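Local coordinates for envelope glycoprotein (Bourbon virus, PDB 5ZKX) that drives fusion of the viral and host membranes during entry and is captured here in its trimeric postfusion form, at the interface of chains A and B. Sequence-based numbering; all coordinates share one arbitrary frame. Chains: chain A/B, Envelope glycoprotein.

Contact 1: the interface of chains A and B. Residues chain A 319, 322-323, 333, 337; chain B 318-319, 322.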
ATOM      1  N   MET A 319     -10.320   8.638  48.472  1.00 28.72           N
ATOM      2  CA  MET A 319      -9.306   9.391  49.204  1.00 26.28           C
ATOM      3  C   MET A 319      -9.873  10.672  49.800  1.00 25.55           C
ATOM      4  O   MET A 319      -9.431  11.101  50.871  1.00 26.09           O
ATOM      5  CB  MET A 319      -8.123   9.704  48.287  1.00 27.08           C
ATOM      6  CG  MET A 319      -7.290   8.482  47.928  1.00 30.00           C
ATOM      7  SD  MET A 319      -5.843   8.852  46.914  1.00 37.96           S
ATOM      8  CE  MET A 319      -4.866   9.830  48.051  1.00 25.37           C
ATOM      9  N   MET A 322     -11.477   9.522  52.908  1.00 31.66           N
ATOM     10  CA  MET A 322     -10.463   9.078  53.861  1.00 33.92           C
ATOM     11  C   MET A 322      -9.777  10.260  54.528  1.00 37.72           C
ATOM     12  O   MET A 322      -9.502  10.229  55.733  1.00 39.52           O
ATOM     13  CB  MET A 322      -9.424   8.201  53.163  1.00 34.32           C
ATOM     14  CG  MET A 322      -9.924   6.844  52.729  1.00 33.30           C
ATOM     15  SD  MET A 322      -8.688   5.996  51.726  1.00 42.60           S
ATOM     16  CE  MET A 322      -7.298   5.983  52.853  1.00 29.40           C
ATOM     17  N   VAL A 323      -9.479  11.306  53.757  1.00 31.83           N
ATOM     18  CA  VAL A 323      -8.851  12.487  54.334  1.00 31.59           C
ATOM     19  C   VAL A 323      -9.840  13.229  55.224  1.00 33.79           C
ATOM     20  O   VAL A 323      -9.478  13.726  56.296  1.00 38.71           O
ATOM     21  CB  VAL A 323      -8.286  13.386  53.217  1.00 29.41           C
ATOM     22  CG1 VAL A 323      -8.195  14.828  53.678  1.00 30.05           C
ATOM     23  CG2 VAL A 323      -6.921  12.884  52.783  1.00 26.35           C
ATOM     24  N   LEU A 333      -3.276  18.018  58.623  1.00 26.72           N
ATOM     25  CA  LEU A 333      -3.056  17.138  57.479  1.00 23.41           C
ATOM     26  C   LEU A 333      -3.428  17.820  56.169  1.00 23.37           C
ATOM     27  O   LEU A 333      -2.658  17.793  55.203  1.00 25.05           O
ATOM     28  CB  LEU A 333      -3.852  15.845  57.659  1.00 24.76           C
ATOM     29  CG  LEU A 333      -3.970  14.938  56.436  1.00 25.74           C
ATOM     30  CD1 LEU A 333      -2.618  14.330  56.084  1.00 27.53           C
ATOM     31  CD2 LEU A 333      -5.004  13.853  56.672  1.00 17.19           C
ATOM     32  N   LEU A 337      -1.216  18.308  52.774  1.00 25.19           N
ATOM     33  CA  LEU A 337      -1.599  17.885  51.431  1.00 26.70           C
ATOM     34  C   LEU A 337      -1.580  19.056  50.455  1.00 30.39           C
ATOM     35  O   LEU A 337      -1.143  18.909  49.308  1.00 31.50           O
ATOM     36  CB  LEU A 337      -2.981  17.238  51.465  1.00 24.55           C
ATOM     37  CG  LEU A 337      -3.112  16.040  52.405  1.00 22.69           C
ATOM     38  CD1 LEU A 337      -4.555  15.586  52.484  1.00 20.47           C
ATOM     39  CD2 LEU A 337      -2.208  14.905  51.955  1.00 26.36           C
TER
ATOM     40  N   LEU B 318       0.287  12.363  47.817  1.00 25.69           N
ATOM     41  CA  LEU B 318      -0.818  12.499  48.757  1.00 21.89           C
ATOM     42  C   LEU B 318      -0.823  11.354  49.761  1.00 23.92           C
ATOM     43  O   LEU B 318      -0.964  11.573  50.969  1.00 22.51           O
ATOM     44  CB  LEU B 318      -2.144  12.552  47.998  1.00 24.13           C
ATOM     45  CG  LEU B 318      -2.378  13.757  47.089  1.00 20.61           C
ATOM     46  CD1 LEU B 318      -3.711  13.631  46.373  1.00 17.01           C
ATOM     47  CD2 LEU B 318      -2.322  15.045  47.889  1.00 23.61           C
ATOM     48  N   MET B 319      -0.661  10.120  49.273  1.00 28.72           N
ATOM     49  CA  MET B 319      -0.718   8.956  50.151  1.00 26.28           C
ATOM     50  C   MET B 319       0.467   8.908  51.106  1.00 25.55           C
ATOM     51  O   MET B 319       0.325   8.433  52.238  1.00 26.09           O
ATOM     52  CB  MET B 319      -0.787   7.675  49.319  1.00 27.08           C
ATOM     53  CG  MET B 319      -2.114   7.487  48.597  1.00 30.00           C
ATOM     54  SD  MET B 319      -2.237   5.939  47.678  1.00 37.96           S
ATOM     55  CE  MET B 319      -2.197   4.743  49.009  1.00 25.37           C
ATOM     56  N   MET B 322      -0.540  11.188  53.817  1.00 31.66           N
ATOM     57  CA  MET B 322      -1.654  10.613  54.566  1.00 33.92           C
ATOM     58  C   MET B 322      -1.178   9.526  55.516  1.00 37.72           C
ATOM     59  O   MET B 322      -1.657   9.429  56.652  1.00 39.52           O
ATOM     60  CB  MET B 322      -2.703  10.046  53.611  1.00 34.32           C
ATOM     61  CG  MET B 322      -3.477  11.080  52.828  1.00 33.30           C
ATOM     62  SD  MET B 322      -4.517  10.294  51.582  1.00 42.60           S
ATOM     63  CE  MET B 322      -5.500   9.206  52.607  1.00 29.40           C
TER
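The thioether of B:Met322 lies in a pocket built by chain A, with A:Met319, A:Met322 and A:Val323 around it. Its sulfur SD touches the terminal methyl CE of A:Met319 at 3.6 Å. The branch methyl CG2 of A:Val323 meets the same SD of B:Met322 at 3.7 Å. Of the two valine branches it is CG2, anti to the carbonyl carbon, that faces this sulfur. Beyond the sulfur, the methyl CE of B:Met322 meets CE of A:Met322 at 3.7 Å, the two equivalent side chains crossing at about a right angle. Each methionine is extended through chi2 and bends only at its last torsion, chi3 57° in B:Met322, and this bend swings the methyl across its neighbour. From A:Met319 the methyl CE also reaches CG of B:Met319 at 3.7 Å and lies beside CB of B:Leu318.

Further out, the short helix 333-338 of chain A closes the flank. A:Leu337 lays CD2 against CD2 of B:Leu318 at 4.1 Å, the two side chains crossing nearly perpendicularly, and the same methyl touches CG of B:Met322, tying the outer leucine to the methionine core. A:Leu333 brings CD1 to the backbone CA of B:Met322 at 4.1 Å. At the polar rim CD2 of A:Leu337 packs on the main-chain carbonyl O of B:Leu318 at 3.7 Å, a van der Waals contact. The methionines, A:Val323 and B:Leu318 illustrate coiled-coil packing between the long helices 284-329 of this gp64-family, class III fusion protein: flexible thioethers mould a core near one helix end. Helix 333-338 packs on its outside, probably stabilising the postfusion trimer there.

Contact 2: the interface of chains A and B. Residues chain A 320, 323-324, 334, 352; chain B 15, 17.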
ATOM      1  N   ASN A 320     -10.843  11.297  49.130  1.00 26.35           N
ATOM      2  CA  ASN A 320     -11.487  12.479  49.692  1.00 26.53           C
ATOM      3  C   ASN A 320     -12.183  12.148  51.011  1.00 30.84           C
ATOM      4  O   ASN A 320     -12.059  12.887  51.993  1.00 29.56           O
ATOM      5  CB  ASN A 320     -12.482  13.061  48.685  1.00 23.49           C
ATOM      6  CG  ASN A 320     -11.857  14.112  47.782  1.00 25.94           C
ATOM      7  OD1 ASN A 320     -10.816  14.684  48.101  1.00 21.30           O
ATOM      8  ND2 ASN A 320     -12.499  14.376  46.649  1.00 30.65           N
ATOM      9  N   VAL A 323      -9.479  11.306  53.757  1.00 31.83           N
ATOM     10  CA  VAL A 323      -8.851  12.487  54.334  1.00 31.59           C
ATOM     11  C   VAL A 323      -9.840  13.229  55.224  1.00 33.79           C
ATOM     12  O   VAL A 323      -9.478  13.726  56.296  1.00 38.71           O
ATOM     13  CB  VAL A 323      -8.286  13.386  53.217  1.00 29.41           C
ATOM     14  CG1 VAL A 323      -8.195  14.828  53.678  1.00 30.05           C
ATOM     15  CG2 VAL A 323      -6.921  12.884  52.783  1.00 26.35           C
ATOM     16  N   SER A 324     -11.106  13.295  54.808  1.00 26.10           N
ATOM     17  CA  SER A 324     -12.120  13.935  55.638  1.00 24.55           C
ATOM     18  C   SER A 324     -12.230  13.258  56.996  1.00 24.96           C
ATOM     19  O   SER A 324     -12.519  13.917  58.001  1.00 24.27           O
ATOM     20  CB  SER A 324     -13.467  13.919  54.919  1.00 19.58           C
ATOM     21  OG  SER A 324     -14.450  14.613  55.666  1.00 30.01           O
ATOM     22  N   ILE A 334      -4.612  18.436  56.119  1.00 26.48           N
ATOM     23  CA  ILE A 334      -5.072  19.082  54.892  1.00 23.44           C
ATOM     24  C   ILE A 334      -4.083  20.155  54.449  1.00 27.44           C
ATOM     25  O   ILE A 334      -3.857  20.357  53.249  1.00 27.64           O
ATOM     26  CB  ILE A 334      -6.488  19.651  55.095  1.00 22.81           C
ATOM     27  CG1 ILE A 334      -7.489  18.507  55.267  1.00 20.10           C
ATOM     28  CG2 ILE A 334      -6.895  20.541  53.932  1.00 25.00           C
ATOM     29  CD1 ILE A 334      -8.910  18.966  55.493  1.00 24.55           C
ATOM     30  N   PHE A 352     -15.713  21.804  56.423  1.00 26.79           N
ATOM     31  CA  PHE A 352     -14.715  22.265  57.379  1.00 28.42           C
ATOM     32  C   PHE A 352     -14.324  23.706  57.083  1.00 31.98           C
ATOM     33  O   PHE A 352     -14.490  24.205  55.967  1.00 30.11           O
ATOM     34  CB  PHE A 352     -13.460  21.368  57.378  1.00 30.29           C
ATOM     35  CG  PHE A 352     -12.753  21.291  56.047  1.00 30.49           C
ATOM     36  CD1 PHE A 352     -12.927  20.192  55.223  1.00 31.58           C
ATOM     37  CD2 PHE A 352     -11.893  22.294  55.634  1.00 27.23           C
ATOM     38  CE1 PHE A 352     -12.280  20.108  54.002  1.00 28.79           C
ATOM     39  CE2 PHE A 352     -11.243  22.215  54.416  1.00 28.24           C
ATOM     40  CZ  PHE A 352     -11.436  21.119  53.599  1.00 26.37           C
TER
ATOM     41  N   PHE B  15     -14.503  18.887  49.726  1.00 27.61           N
ATOM     42  CA  PHE B  15     -13.511  18.252  48.874  1.00 28.26           C
ATOM     43  C   PHE B  15     -14.115  18.059  47.491  1.00 26.07           C
ATOM     44  O   PHE B  15     -15.170  17.430  47.351  1.00 27.78           O
ATOM     45  CB  PHE B  15     -13.046  16.924  49.471  1.00 30.57           C
ATOM     46  CG  PHE B  15     -12.054  17.085  50.585  1.00 27.19           C
ATOM     47  CD1 PHE B  15     -11.044  18.027  50.496  1.00 26.85           C
ATOM     48  CD2 PHE B  15     -12.138  16.307  51.728  1.00 27.52           C
ATOM     49  CE1 PHE B  15     -10.130  18.188  51.518  1.00 26.16           C
ATOM     50  CE2 PHE B  15     -11.231  16.463  52.754  1.00 30.08           C
ATOM     51  CZ  PHE B  15     -10.224  17.405  52.649  1.00 31.50           C
ATOM     52  N   ASN B  17     -14.500  16.333  44.143  1.00 32.61           N
ATOM     53  CA  ASN B  17     -14.211  15.040  43.553  1.00 34.80           C
ATOM     54  C   ASN B  17     -13.771  15.212  42.103  1.00 33.24           C
ATOM     55  O   ASN B  17     -13.969  16.262  41.483  1.00 29.37           O
ATOM     56  CB  ASN B  17     -15.436  14.128  43.618  1.00 30.26           C
ATOM     57  CG  ASN B  17     -15.702  13.605  45.012  1.00 27.28           C
ATOM     58  OD1 ASN B  17     -14.781  13.228  45.735  1.00 29.01           O
ATOM     59  ND2 ASN B  17     -16.970  13.574  45.396  1.00 29.60           N
TER
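One amide joins to another where ND2 of A:Asn320 donates to OD1 of B:Asn17 at 2.7 Å. The bond is nearly straight at the hydrogen, 168°, and the acceptor lies in the amide plane of A:Asn320; seen from B:Asn17, however, the donor stands above the carbonyl plane, 36° out of it. The same A:Asn320 amide runs almost parallel to the ring of B:Phe15, the planes 5° apart. Its OD1 lies over the CB-CG root, 3.4 Å from CB of B:Phe15, so that polar and apolar anchoring come from one side chain. The main-chain O of A:Asn320 touches ring carbon CD2 of B:Phe15 at 3.4 Å.

Carbon atoms gather round the ring tip. CG1 of A:Val323, the branch anti to the backbone N, comes obliquely from the amide's side of the plane to CZ of B:Phe15 at 3.4 Å. On the opposite side, farther toward the tip, A:Phe352 sets CE1 over the face near the rim, the two side chains crossing at about a right angle. CD1 of A:Ile334 touches both aromatics, 3.5 Å from CZ of B:Phe15 and over one face of A:Phe352. CA of A:Ser324 and CG1 of A:Ile334 meet the B:Phe15 ring at its edge, in plane. Contacts on one face, at the root and around the rim probably restrict its rotation.

In the fold, an N-terminal loop of chain B thus plugs its aromatic residue into a niche of chain A formed by helix 284-329, helix 333-338 and strand 352-356.

Contact 1 and contact 2 are neighbouring parts of one A-B interface, their C-alpha centres about 8 Å apart. A:Val323 joins them, serving each with a different methyl, and helices 284-329 and 333-338 of chain A contribute to both. What differs is the part supplied by chain B: its own long helix in contact 1, its N-terminal loop in contact 2. Helix-to-helix association may thereby be coupled to docking of a stretch far away in sequence. Repeated around the three copies of the assembly, the pair would secure this end of the helical bundle from within and from its outer flank.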